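PDB 3UMV: deoxyribodipyrimidine photo-lyase from Oryza sativa Japonica Group, which uses light and a bound FAD to split cyclobutane pyrimidine dimers in ultraviolet-damaged DNA back into separate pyrimidines. Local coordinates for residues 48-53 and 98-103; 58-63 and 204-209; 90-95 and 237-242; 132-137 and 164-169; 198-203 and 298-303. All coordinates share one frame; numbering follows the deposited sequence. Where two conformers were deposited one is given.

Overall arrangement
Contact 4 is the largest of the five and almost wholly buried, a parallel strand pair in the sheet of the alpha/beta domain and the one place where backbone hydrogen bonds join the two segments. Contacts 1 and 2 dress that sheet with apolar packing: contact 1 is buried between a loop and helix 87-106, contact 2 only partly so, where the loop 204-209 crosses helix 54-66. Contacts 3 and 5 are partly buried; H169 of contact 4 comes nearer the FAD (about 8 Å, side chain to cofactor) than either (about 10 Å). Contact 3 shares helix 87-106 with contact 1 but depends on a salt bridge, whereas contact 5 is leucine packing. R49 of contact 1 reaches A168 of contact 4, and D52 touches F203 of contact 5.

Contact 1: 48-53 and 98-103; sequences QRLADN and RRLAAD
L50 and L100 cross obliquely, branch against branch, with L50 CG 4.1 Å from L100 CG. The L100 side chain leaves helix 87-106 with CG anti to the backbone N (chi1 -175°), which carries CD1 against the backbone of the 48-53 loop, 3.4 Å from R49 N. L50 has CG anti to its carbonyl carbon instead, and its CD1 reaches on to the next turn of the helix, 3.9 Å from D103 CB. This is helix-on-loop packing in the alpha/beta domain of a photolyase: the loop follows strand 40-44 and leads into helix 54-66, with N53 as N-cap. Behind L50, the loop is braced by its own polar groups. R49 turns away from the helix and lays its guanidinium edge against D52 O, gripping this one oxygen with NE (3.1 Å) and NH2; both bonds lie in the guanidinium plane, but they meet the carbonyl from above its own plane. N53 ND2 donates to R49 O at 3.0 Å, in the carbonyl plane, while N53 OD1 accepts from L56 N. The remaining guanidinium nitrogen, R49 NH1, is held by G291 O and by a salt bridge to D47, and Q48 NE2 turns to L45 O.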
# COMPACT_ATOMS: atom_id res chain seq x y z
N GLN A 48 4.41 -7.57 5.45
CA GLN A 48 5.66 -8.30 5.32
C GLN A 48 6.71 -7.85 6.34
O GLN A 48 7.73 -7.24 5.99
CB GLN A 48 6.16 -8.18 3.88
CG GLN A 48 5.16 -8.76 2.89
CD GLN A 48 5.28 -8.19 1.50
OE1 GLN A 48 6.38 -7.82 1.05
NE2 GLN A 48 4.16 -8.12 0.79
N ARG A 49 6.42 -8.18 7.59
CA ARG A 49 7.23 -7.82 8.75
C ARG A 49 6.88 -8.73 9.92
O ARG A 49 5.76 -9.24 10.01
CB ARG A 49 7.00 -6.35 9.14
CG ARG A 49 5.64 -6.10 9.80
CD ARG A 49 5.37 -4.59 10.03
NE ARG A 49 4.02 -4.44 10.57
CZ ARG A 49 2.92 -4.32 9.82
NH1 ARG A 49 3.00 -4.26 8.49
NH2 ARG A 49 1.74 -4.25 10.42
N LEU A 50 7.84 -8.92 10.81
CA LEU A 50 7.61 -9.70 12.03
C LEU A 50 7.25 -8.79 13.21
O LEU A 50 6.50 -9.19 14.09
CB LEU A 50 8.83 -10.56 12.37
CG LEU A 50 9.26 -11.48 11.23
CD1 LEU A 50 10.56 -12.21 11.58
CD2 LEU A 50 8.13 -12.46 10.91
N ALA A 51 7.76 -7.55 13.22
CA ALA A 51 7.46 -6.66 14.33
C ALA A 51 6.14 -5.95 14.11
O ALA A 51 5.72 -5.75 12.97
CB ALA A 51 8.59 -5.64 14.53
N ASP A 52 5.50 -5.55 15.20
CA ASP A 52 4.31 -4.69 15.10
C ASP A 52 3.26 -5.23 14.12
O ASP A 52 2.66 -4.47 13.35
CB ASP A 52 4.73 -3.29 14.65
CG ASP A 52 5.74 -2.65 15.59
OD1 ASP A 52 6.59 -1.88 15.11
OD2 ASP A 52 5.67 -2.93 16.81
N ASN A 53 3.02 -6.54 14.17
CA ASN A 53 2.14 -7.18 13.21
C ASN A 53 1.01 -7.91 13.95
O ASN A 53 1.21 -8.98 14.50
CB ASN A 53 2.97 -8.15 12.35
CG ASN A 53 2.13 -8.82 11.28
OD1 ASN A 53 0.94 -9.05 11.46
ND2 ASN A 53 2.76 -9.14 10.15
N ARG A 98 13.71 -11.68 1.74
CA ARG A 98 14.97 -12.35 2.03
C ARG A 98 15.47 -11.97 3.43
O ARG A 98 15.94 -12.83 4.18
CB ARG A 98 16.01 -12.00 0.96
CG ARG A 98 17.41 -12.51 1.24
CD ARG A 98 18.33 -12.11 0.11
NE ARG A 98 19.43 -13.04 -0.05
CZ ARG A 98 20.19 -13.09 -1.13
NH1 ARG A 98 21.18 -13.97 -1.23
NH2 ARG A 98 19.94 -12.24 -2.12
N ARG A 99 15.37 -10.69 3.75
CA ARG A 99 15.75 -10.18 5.07
C ARG A 99 14.84 -10.75 6.15
O ARG A 99 15.30 -11.20 7.20
CB ARG A 99 15.67 -8.65 5.08
CG ARG A 99 16.70 -7.95 4.21
CD ARG A 99 18.12 -8.28 4.65
NE ARG A 99 18.28 -8.08 6.09
CZ ARG A 99 18.71 -6.95 6.65
NH1 ARG A 99 19.03 -5.91 5.89
NH2 ARG A 99 18.81 -6.87 7.97
N LEU A 100 13.54 -10.73 5.88
CA LEU A 100 12.55 -11.26 6.83
C LEU A 100 12.77 -12.74 7.12
O LEU A 100 12.69 -13.18 8.28
CB LEU A 100 11.13 -11.01 6.30
CG LEU A 100 9.96 -11.38 7.20
CD1 LEU A 100 8.72 -10.53 6.92
CD2 LEU A 100 9.62 -12.85 7.03
N ALA A 101 13.06 -13.51 6.08
CA ALA A 101 13.33 -14.93 6.24
C ALA A 101 14.53 -15.15 7.16
O ALA A 101 14.54 -16.07 7.97
CB ALA A 101 13.55 -15.58 4.88
N ALA A 102 15.53 -14.28 7.05
CA ALA A 102 16.72 -14.36 7.90
C ALA A 102 16.37 -14.05 9.35
O ALA A 102 16.82 -14.73 10.27
CB ALA A 102 17.81 -13.42 7.40
N ASP A 103 15.57 -13.02 9.57
CA ASP A 103 15.12 -12.71 10.92
C ASP A 103 14.28 -13.85 11.49
O ASP A 103 14.34 -14.15 12.68
CB ASP A 103 14.34 -11.40 10.95
CG ASP A 103 15.21 -10.19 10.65
OD1 ASP A 103 14.66 -9.12 10.33
OD2 ASP A 103 16.45 -10.31 10.74

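Contact 2: 58-63 and 204-209; sequences HAAGLA and PELPAV
Apolar contacts between side chains carry most of this meeting of helix 54-66 with the extended chain 204-209. The methyl of A60 points at the chain and is met by two residues in succession, L206 through its branch carbon (A60 CB to L206 CG, 3.8 Å) and P207 through the ring carbon next to its nitrogen (A60 CB to P207 CD, 3.8 Å). One turn further along the helix, A63 CB touches V209 CG1 at 3.8 Å. V209 CG1 stands anti to the carbonyl carbon (chi1 -61°), and this places the methyl between the two alanines.

Side chains also lie directly on the helix backbone. V209 CG1 is 3.7 Å from A60 O, and P207 CG sits 4.1 Å from G61 N. With only the methyls of A60 and A63 facing it, the chain runs close, the CA atoms of A60 and P207 being 6.0 Å apart.

L70 of strand 70-75 touches A60, A63 and V209, so the helix and the crossing chain share one strand as a floor. Such packing belongs to the outer helical layer of the Rossmann-like alpha/beta domain of photolyases.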
# COMPACT_ATOMS: atom_id res chain seq x y z
N HIS A 58 -1.65 -12.39 16.75
CA HIS A 58 -2.85 -13.20 16.94
C HIS A 58 -2.55 -14.69 16.74
O HIS A 58 -2.96 -15.52 17.55
CB HIS A 58 -3.96 -12.75 15.99
CG HIS A 58 -5.25 -13.47 16.21
ND1 HIS A 58 -5.87 -14.22 15.23
CD2 HIS A 58 -6.03 -13.58 17.31
CE1 HIS A 58 -6.98 -14.74 15.71
NE2 HIS A 58 -7.10 -14.37 16.97
N ALA A 59 -1.83 -15.01 15.67
CA ALA A 59 -1.46 -16.40 15.41
C ALA A 59 -0.66 -16.97 16.58
O ALA A 59 -0.97 -18.04 17.08
CB ALA A 59 -0.69 -16.53 14.09
N ALA A 60 0.37 -16.23 17.01
CA ALA A 60 1.22 -16.66 18.12
C ALA A 60 0.39 -16.83 19.38
O ALA A 60 0.63 -17.76 20.15
CB ALA A 60 2.33 -15.64 18.37
N GLY A 61 -0.56 -15.94 19.60
CA GLY A 61 -1.41 -16.05 20.78
C GLY A 61 -2.29 -17.29 20.74
O GLY A 61 -2.55 -17.89 21.78
N LEU A 62 -2.74 -17.66 19.55
CA LEU A 62 -3.56 -18.86 19.40
C LEU A 62 -2.69 -20.09 19.63
O LEU A 62 -3.11 -21.04 20.30
CB LEU A 62 -4.19 -18.93 18.00
CG LEU A 62 -5.29 -17.92 17.66
CD1 LEU A 62 -5.82 -18.14 16.24
CD2 LEU A 62 -6.43 -17.98 18.67
N ALA A 63 -1.48 -20.05 19.07
CA ALA A 63 -0.51 -21.12 19.22
C ALA A 63 -0.14 -21.33 20.69
O ALA A 63 -0.25 -22.44 21.21
CB ALA A 63 0.75 -20.81 18.41
N PRO A 204 2.51 -5.57 21.98
CA PRO A 204 3.26 -6.45 22.88
C PRO A 204 4.27 -7.26 22.07
O PRO A 204 4.23 -7.24 20.83
CB PRO A 204 2.18 -7.37 23.44
CG PRO A 204 1.16 -7.46 22.35
CD PRO A 204 1.19 -6.12 21.63
N GLU A 205 5.16 -7.97 22.75
CA GLU A 205 6.07 -8.89 22.10
C GLU A 205 5.34 -10.19 21.79
O GLU A 205 4.34 -10.52 22.44
CB GLU A 205 7.29 -9.19 22.99
CG GLU A 205 8.22 -8.01 23.21
CD GLU A 205 8.97 -7.61 21.96
OE1 GLU A 205 9.42 -6.44 21.88
OE2 GLU A 205 9.11 -8.45 21.05
N LEU A 206 5.84 -10.93 20.81
CA LEU A 206 5.29 -12.24 20.48
C LEU A 206 5.33 -13.17 21.69
O LEU A 206 6.37 -13.35 22.31
CB LEU A 206 6.08 -12.90 19.34
CG LEU A 206 5.27 -13.20 18.07
CD1 LEU A 206 4.74 -11.91 17.49
CD2 LEU A 206 6.13 -13.92 17.05
N PRO A 207 4.17 -13.76 22.02
CA PRO A 207 4.09 -14.82 23.03
C PRO A 207 5.02 -15.97 22.65
O PRO A 207 5.17 -16.26 21.46
CB PRO A 207 2.64 -15.29 22.94
CG PRO A 207 1.89 -14.12 22.37
CD PRO A 207 2.85 -13.46 21.42
N ALA A 208 5.63 -16.61 23.63
CA ALA A 208 6.48 -17.76 23.34
C ALA A 208 5.60 -18.91 22.87
O ALA A 208 4.46 -19.06 23.33
CB ALA A 208 7.29 -18.15 24.56
N VAL A 209 6.13 -19.72 21.96
CA VAL A 209 5.42 -20.88 21.45
C VAL A 209 6.35 -22.09 21.48
O VAL A 209 7.57 -21.94 21.42
CB VAL A 209 4.92 -20.67 20.01
CG1 VAL A 209 3.94 -19.51 19.95
CG2 VAL A 209 6.09 -20.43 19.07

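Contact 3: 90-95 and 237-242; sequences LGFLLR and PEIDWC
A salt bridge between R95 and E238 dominates the contact. The guanidinium offers its NE side and grips the carboxylate with two nitrogens, one to each oxygen: R95 NE lies 2.7 Å from E238 OE2 and R95 NH2 3.0 Å from E238 OE1. Both bonds are nearly straight, both oxygens use their syn lone pairs, and the two planes are only 4° apart. The side chains themselves meet at about a right angle, R95 extended from CG to NE and E238 extended beyond CG. The bidentate pairing should fix the rotation of both groups and favour their charged forms.

G91, one turn before R95, is what the carboxylate passes over. E238 OE2 comes within 3.7 Å of G91 CA, on the side where a CB would stand and clash with the carboxylate.

Outward from the charges, F92 turns its ring toward the later part of the loop, with CG anti to the backbone N (chi1 -159°). I239 CD1 approaches it obliquely, 3.9 Å from F92 CE1. C242 meets the rim: its carbonyl oxygen lies near the ring plane, and SG makes an edge-on sulfur-aromatic contact 5.1 Å from the F92 ring centroid. The methyl I239 CD1 also lies over one face of the W241 indole, towards its rim.

The loop 237-242 connects helices 222-231 and 246-254, and here it lies against helix 87-106 of the alpha/beta domain. I226 of helix 222-231 touches R95, while Y287 of helix 285-290 packs on both F92 and C242, joining the contact to the FAD-binding part of the protein.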
# COMPACT_ATOMS: atom_id res chain seq x y z
N LEU A 90 8.79 -6.23 -7.81
CA LEU A 90 9.14 -7.60 -7.44
C LEU A 90 10.49 -7.67 -6.73
O LEU A 90 10.67 -8.41 -5.75
CB LEU A 90 9.11 -8.49 -8.68
CG LEU A 90 7.72 -8.73 -9.26
CD1 LEU A 90 7.80 -9.40 -10.63
CD2 LEU A 90 6.91 -9.57 -8.32
N GLY A 91 11.44 -6.87 -7.20
CA GLY A 91 12.77 -6.89 -6.63
C GLY A 91 12.73 -6.39 -5.20
O GLY A 91 13.36 -6.96 -4.31
N PHE A 92 11.99 -5.31 -4.98
CA PHE A 92 11.84 -4.72 -3.65
C PHE A 92 11.16 -5.70 -2.68
O PHE A 92 11.59 -5.86 -1.54
CB PHE A 92 11.03 -3.42 -3.75
CG PHE A 92 11.23 -2.47 -2.58
CD1 PHE A 92 12.28 -1.57 -2.57
CD2 PHE A 92 10.34 -2.48 -1.50
CE1 PHE A 92 12.47 -0.70 -1.51
CE2 PHE A 92 10.51 -1.61 -0.44
CZ PHE A 92 11.58 -0.71 -0.44
N LEU A 93 10.08 -6.33 -3.13
CA LEU A 93 9.35 -7.26 -2.28
C LEU A 93 10.27 -8.43 -1.92
O LEU A 93 10.39 -8.78 -0.75
CB LEU A 93 8.10 -7.79 -3.00
CG LEU A 93 7.24 -8.81 -2.24
CD1 LEU A 93 5.84 -8.79 -2.80
CD2 LEU A 93 7.84 -10.21 -2.33
N LEU A 94 10.91 -9.02 -2.91
CA LEU A 94 11.70 -10.22 -2.65
C LEU A 94 12.95 -9.96 -1.82
O LEU A 94 13.32 -10.77 -0.97
CB LEU A 94 12.05 -10.96 -3.94
CG LEU A 94 10.88 -11.68 -4.60
CD1 LEU A 94 11.26 -12.08 -6.02
CD2 LEU A 94 10.44 -12.91 -3.79
N ARG A 95 13.64 -8.85 -2.08
CA ARG A 95 14.80 -8.52 -1.26
C ARG A 95 14.37 -8.24 0.18
O ARG A 95 15.09 -8.57 1.11
CB ARG A 95 15.59 -7.35 -1.86
CG ARG A 95 16.06 -7.62 -3.28
CD ARG A 95 17.08 -6.60 -3.77
NE ARG A 95 17.33 -6.76 -5.20
CZ ARG A 95 18.16 -7.66 -5.73
NH1 ARG A 95 18.85 -8.49 -4.95
NH2 ARG A 95 18.30 -7.73 -7.04
N PRO A 237 13.34 -0.70 -13.87
CA PRO A 237 14.50 -0.94 -13.00
C PRO A 237 14.20 -0.76 -11.52
O PRO A 237 13.38 0.08 -11.13
CB PRO A 237 15.50 0.13 -13.45
CG PRO A 237 15.03 0.59 -14.77
CD PRO A 237 13.54 0.45 -14.75
N GLU A 238 14.88 -1.55 -10.70
CA GLU A 238 14.78 -1.43 -9.25
C GLU A 238 15.24 -0.04 -8.82
O GLU A 238 16.11 0.55 -9.45
CB GLU A 238 15.64 -2.50 -8.56
CG GLU A 238 15.01 -3.88 -8.55
CD GLU A 238 15.86 -4.90 -7.82
OE1 GLU A 238 16.52 -5.72 -8.48
OE2 GLU A 238 15.87 -4.89 -6.57
N ILE A 239 14.65 0.49 -7.75
CA ILE A 239 15.11 1.75 -7.20
C ILE A 239 16.42 1.54 -6.44
O ILE A 239 16.66 0.46 -5.89
CB ILE A 239 14.08 2.43 -6.28
CG1 ILE A 239 13.81 1.58 -5.04
CG2 ILE A 239 12.78 2.74 -7.03
CD1 ILE A 239 12.80 2.19 -4.11
N ASP A 240 17.24 2.57 -6.39
CA ASP A 240 18.54 2.48 -5.74
C ASP A 240 18.67 3.39 -4.53
O ASP A 240 19.68 3.37 -3.84
CB ASP A 240 19.65 2.82 -6.74
CG ASP A 240 19.60 4.27 -7.21
OD1 ASP A 240 18.49 4.84 -7.30
OD2 ASP A 240 20.68 4.84 -7.49
N TRP A 241 17.64 4.19 -4.27
CA TRP A 241 17.75 5.23 -3.24
C TRP A 241 17.23 4.83 -1.86
O TRP A 241 17.38 5.58 -0.90
CB TRP A 241 17.09 6.51 -3.72
CG TRP A 241 15.73 6.30 -4.29
CD1 TRP A 241 15.42 6.07 -5.60
CD2 TRP A 241 14.49 6.28 -3.58
NE1 TRP A 241 14.06 5.92 -5.75
CE2 TRP A 241 13.47 6.05 -4.52
CE3 TRP A 241 14.14 6.45 -2.23
CZ2 TRP A 241 12.13 5.97 -4.16
CZ3 TRP A 241 12.81 6.37 -1.88
CH2 TRP A 241 11.82 6.13 -2.84
N CYS A 242 16.60 3.66 -1.75
CA CYS A 242 16.35 3.09 -0.43
C CYS A 242 16.30 1.57 -0.48
O CYS A 242 16.01 0.98 -1.52
CB CYS A 242 15.08 3.66 0.24
SG CYS A 242 13.52 2.89 -0.25

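Contact 4: 132-137 and 164-169; sequences TLVADF and HQVDAH
The imidazole of H164 carries T132 CG2 over the centre of one face, a CH-pi contact 4.3 Å from the ring centroid and 6° off the normal. At the other end of the pair, the F137 ring takes Q165 NE2 at its edge, 3.7 Å from F137 CD2, with ring and amide planes 74° apart. D167 OD2, which accepts from N170 ND2 and V174 N, approaches the same ring obliquely. The Q165 side chain, extended with CG anti to the backbone N, carries its amide across to the segment 132-137, where NE2 donates to D136 O at 3.1 Å, nearly straight but from above the carbonyl plane; its OE1 is taken by R27.

Between these ends the backbones pair as parallel strands. H164 N donates to L133 O, A135 N to H164 O at 2.7 Å, and V166 N to A135 O at 2.8 Å, each nearly along the C=O axis. V134 and V166 meet through CG1 and CG2 (3.9 Å) on the H164 side of the sheet. Past the pairing a water takes over, accepting from F137 N at 2.9 Å and from A168 N. D167 OD1 accepts from H169 N, closing an Asx turn. The buried carboxylate of D136 is satisfied by Y42 OH and by backbone nitrogens of L45, R46 and D47.

Strand 132-135, helix 141-157 and strand 162-166 form a beta-alpha-beta crossover of the Rossmann-like domain. L147 of that helix covers A135 and Q165, helix 54-66 covers T132, H164 and V166 on the other face, and strands 40-44 and 26-28 continue the sheet on either side.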
# COMPACT_ATOMS: atom_id res chain seq x y z
N THR A 132 -5.53 -23.81 12.82
CA THR A 132 -5.99 -22.49 12.41
C THR A 132 -5.11 -21.87 11.33
O THR A 132 -3.89 -21.94 11.40
CB THR A 132 -6.08 -21.53 13.61
OG1 THR A 132 -6.83 -22.15 14.66
CG2 THR A 132 -6.76 -20.22 13.21
N LEU A 133 -5.76 -21.26 10.34
CA LEU A 133 -5.08 -20.39 9.39
C LEU A 133 -5.44 -18.95 9.71
O LEU A 133 -6.61 -18.62 9.84
CB LEU A 133 -5.54 -20.72 7.96
CG LEU A 133 -5.09 -19.77 6.84
CD1 LEU A 133 -3.60 -19.91 6.59
CD2 LEU A 133 -5.87 -20.05 5.56
N VAL A 134 -4.43 -18.09 9.86
CA VAL A 134 -4.67 -16.67 10.09
C VAL A 134 -4.22 -15.89 8.87
O VAL A 134 -3.09 -16.04 8.43
CB VAL A 134 -3.90 -16.15 11.31
CG1 VAL A 134 -4.16 -14.64 11.51
CG2 VAL A 134 -4.27 -16.96 12.56
N ALA A 135 -5.09 -15.05 8.32
CA ALA A 135 -4.67 -14.20 7.20
C ALA A 135 -4.67 -12.74 7.62
O ALA A 135 -5.37 -12.37 8.55
CB ALA A 135 -5.56 -14.42 5.99
N ASP A 136 -3.87 -11.92 6.94
CA ASP A 136 -3.96 -10.47 7.10
C ASP A 136 -4.97 -9.89 6.10
O ASP A 136 -5.67 -10.64 5.40
CB ASP A 136 -2.58 -9.76 7.10
CG ASP A 136 -1.71 -10.10 5.87
OD1 ASP A 136 -0.46 -10.20 6.01
OD2 ASP A 136 -2.26 -10.21 4.75
N PHE A 137 -5.11 -8.57 6.08
CA PHE A 137 -6.19 -7.93 5.34
C PHE A 137 -5.76 -6.95 4.26
O PHE A 137 -4.93 -6.08 4.50
CB PHE A 137 -7.15 -7.18 6.27
CG PHE A 137 -8.09 -6.27 5.53
CD1 PHE A 137 -7.81 -4.92 5.40
CD2 PHE A 137 -9.22 -6.79 4.91
CE1 PHE A 137 -8.68 -4.08 4.68
CE2 PHE A 137 -10.09 -5.97 4.19
CZ PHE A 137 -9.80 -4.60 4.07
N HIS A 164 -9.10 -17.28 10.43
CA HIS A 164 -9.31 -15.95 10.99
C HIS A 164 -8.60 -14.95 10.10
O HIS A 164 -7.54 -15.25 9.54
CB HIS A 164 -8.68 -15.82 12.38
CG HIS A 164 -9.29 -16.70 13.43
ND1 HIS A 164 -8.94 -16.62 14.76
CD2 HIS A 164 -10.23 -17.68 13.35
CE1 HIS A 164 -9.63 -17.51 15.45
NE2 HIS A 164 -10.41 -18.17 14.62
N GLN A 165 -9.19 -13.77 9.96
CA GLN A 165 -8.51 -12.65 9.29
C GLN A 165 -8.31 -11.50 10.26
O GLN A 165 -9.21 -11.14 11.01
CB GLN A 165 -9.33 -12.16 8.10
CG GLN A 165 -8.70 -10.96 7.39
CD GLN A 165 -9.47 -10.59 6.15
OE1 GLN A 165 -10.68 -10.43 6.20
NE2 GLN A 165 -8.77 -10.46 5.05
N VAL A 166 -7.12 -10.92 10.24
CA VAL A 166 -6.80 -9.85 11.16
C VAL A 166 -6.41 -8.63 10.34
O VAL A 166 -5.62 -8.75 9.41
CB VAL A 166 -5.61 -10.27 12.08
CG1 VAL A 166 -5.21 -9.09 12.98
CG2 VAL A 166 -5.99 -11.48 12.92
N ASP A 167 -7.00 -7.48 10.64
CA ASP A 167 -6.51 -6.25 10.04
C ASP A 167 -5.24 -5.83 10.77
O ASP A 167 -5.28 -5.32 11.90
CB ASP A 167 -7.55 -5.14 10.09
CG ASP A 167 -7.13 -3.90 9.30
OD1 ASP A 167 -5.94 -3.75 9.00
OD2 ASP A 167 -8.02 -3.08 8.99
N ALA A 168 -4.11 -6.08 10.11
CA ALA A 168 -2.80 -5.74 10.65
C ALA A 168 -2.26 -4.45 10.04
O ALA A 168 -1.19 -3.98 10.43
CB ALA A 168 -1.81 -6.88 10.40
N HIS A 169 -2.98 -3.89 9.08
CA HIS A 169 -2.46 -2.74 8.32
C HIS A 169 -2.99 -1.40 8.83
O HIS A 169 -2.31 -0.38 8.76
CB HIS A 169 -2.81 -2.89 6.84
CG HIS A 169 -1.79 -2.30 5.92
ND1 HIS A 169 -0.59 -2.93 5.63
CD2 HIS A 169 -1.79 -1.15 5.21
CE1 HIS A 169 0.10 -2.19 4.78
NE2 HIS A 169 -0.61 -1.11 4.51
O HOH W 1 -3.56 -6.34 7.12

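Contact 5: 198-203 and 298-303; sequences EYLVEF and CALEAK
L300 and L200 have the most surface buried here, and they slide past each other in opposite directions. L300, with CG anti to the carbonyl carbon (chi1 -71°), turns both methyls to the chain 198-203: CD1 lies 3.4 Å from V201 O and about 4.0 Å from E202 CD, while CD2 is 3.8 Å from L200 CD1. L200 points at the helix, CG anti to its backbone N (chi1 -174°), so that its two methyls straddle a helical turn. Its CD1 presses on the methyl of A299 (L200 CD1 to A299 CB, 3.6 Å), and its CD2 crosses obliquely to the aliphatic part of K303, 3.7 Å from K303 CD. L200 is the centre of an inverse gamma turn just after helix 196-199, the bend at which the chain linking the alpha/beta domain to the helical, FAD-binding part meets helix 295-305. V321 of helix 310-333, a residue of the FAD site by similarity, packs on A299 from within that part. E202, the third partner, bends at chi2 so that its carboxylate comes over L300 CD1. E202 OE2 accepts from F203 N at 2.9 Å through its anti lone pair. E202 OE1 forms a salt bridge with R297, which also pairs with E301 and so probably eases the repulsion between the two acids.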
# COMPACT_ATOMS: atom_id res chain seq x y z
N GLU A 198 -8.50 4.16 21.70
CA GLU A 198 -8.68 2.74 21.91
C GLU A 198 -7.78 1.85 21.04
O GLU A 198 -7.44 0.74 21.44
CB GLU A 198 -10.15 2.35 21.71
CG GLU A 198 -10.43 0.87 21.84
CD GLU A 198 -11.92 0.55 21.83
OE1 GLU A 198 -12.73 1.46 21.55
OE2 GLU A 198 -12.27 -0.62 22.10
N TYR A 199 -7.40 2.34 19.86
CA TYR A 199 -6.65 1.52 18.90
C TYR A 199 -5.19 1.93 18.68
O TYR A 199 -4.35 1.08 18.31
CB TYR A 199 -7.38 1.47 17.56
CG TYR A 199 -8.68 0.73 17.66
CD1 TYR A 199 -8.71 -0.64 17.68
CD2 TYR A 199 -9.89 1.42 17.75
CE1 TYR A 199 -9.88 -1.34 17.79
CE2 TYR A 199 -11.09 0.73 17.86
CZ TYR A 199 -11.07 -0.66 17.86
OH TYR A 199 -12.24 -1.37 17.97
N LEU A 200 -4.88 3.20 18.91
CA LEU A 200 -3.51 3.66 18.77
C LEU A 200 -2.73 3.38 20.06
O LEU A 200 -2.50 4.28 20.87
CB LEU A 200 -3.44 5.13 18.39
CG LEU A 200 -2.04 5.67 18.10
CD1 LEU A 200 -1.32 4.78 17.09
CD2 LEU A 200 -2.15 7.10 17.56
N VAL A 201 -2.34 2.12 20.21
CA VAL A 201 -1.73 1.60 21.43
C VAL A 201 -0.47 0.84 21.07
O VAL A 201 -0.23 0.52 19.90
CB VAL A 201 -2.71 0.64 22.16
CG1 VAL A 201 -4.01 1.35 22.44
CG2 VAL A 201 -2.96 -0.61 21.33
N GLU A 202 0.36 0.55 22.06
CA GLU A 202 1.61 -0.15 21.80
C GLU A 202 1.37 -1.61 21.44
O GLU A 202 0.30 -2.17 21.74
CB GLU A 202 2.55 -0.05 23.02
CG GLU A 202 3.63 1.05 22.88
CD GLU A 202 4.60 0.80 21.72
OE1 GLU A 202 5.43 1.70 21.42
OE2 GLU A 202 4.55 -0.30 21.11
N PHE A 203 2.37 -2.21 20.83
CA PHE A 203 2.36 -3.63 20.48
C PHE A 203 3.10 -4.44 21.55
O PHE A 203 4.20 -4.08 21.95
CB PHE A 203 3.11 -3.85 19.17
CG PHE A 203 2.40 -3.36 17.94
CD1 PHE A 203 2.53 -2.05 17.51
CD2 PHE A 203 1.61 -4.24 17.20
CE1 PHE A 203 1.89 -1.62 16.35
CE2 PHE A 203 0.95 -3.81 16.06
CZ PHE A 203 1.09 -2.50 15.62
N CYS A 298 4.33 3.87 13.04
CA CYS A 298 4.68 5.22 12.61
C CYS A 298 3.87 6.26 13.39
O CYS A 298 4.39 7.31 13.80
CB CYS A 298 4.44 5.39 11.10
SG CYS A 298 5.54 4.40 10.07
N ALA A 299 2.58 5.97 13.57
CA ALA A 299 1.69 6.84 14.35
C ALA A 299 2.12 6.96 15.82
O ALA A 299 2.12 8.05 16.37
CB ALA A 299 0.26 6.35 14.26
N LEU A 300 2.46 5.83 16.44
CA LEU A 300 2.91 5.84 17.83
C LEU A 300 4.15 6.69 18.03
O LEU A 300 4.27 7.43 19.01
CB LEU A 300 3.22 4.42 18.30
CG LEU A 300 2.03 3.50 18.49
CD1 LEU A 300 2.48 2.05 18.53
CD2 LEU A 300 1.24 3.87 19.74
N GLU A 301 5.09 6.56 17.10
CA GLU A 301 6.34 7.31 17.21
C GLU A 301 6.09 8.78 16.96
O GLU A 301 6.76 9.64 17.54
CB GLU A 301 7.38 6.75 16.24
CG GLU A 301 7.76 5.31 16.54
CD GLU A 301 8.39 5.16 17.91
OE1 GLU A 301 8.96 6.16 18.40
OE2 GLU A 301 8.32 4.06 18.50
N ALA A 302 5.14 9.09 16.08
CA ALA A 302 4.77 10.49 15.86
C ALA A 302 4.17 11.07 17.14
O ALA A 302 4.45 12.20 17.50
CB ALA A 302 3.81 10.62 14.69
N LYS A 303 3.35 10.29 17.83
CA LYS A 303 2.76 10.78 19.07
C LYS A 303 3.86 11.13 20.08
O LYS A 303 3.75 12.11 20.80
CB LYS A 303 1.79 9.76 19.66
CG LYS A 303 0.48 9.67 18.90
CD LYS A 303 -0.71 9.60 19.85
CE LYS A 303 -1.02 10.97 20.43
NZ LYS A 303 -2.29 10.95 21.21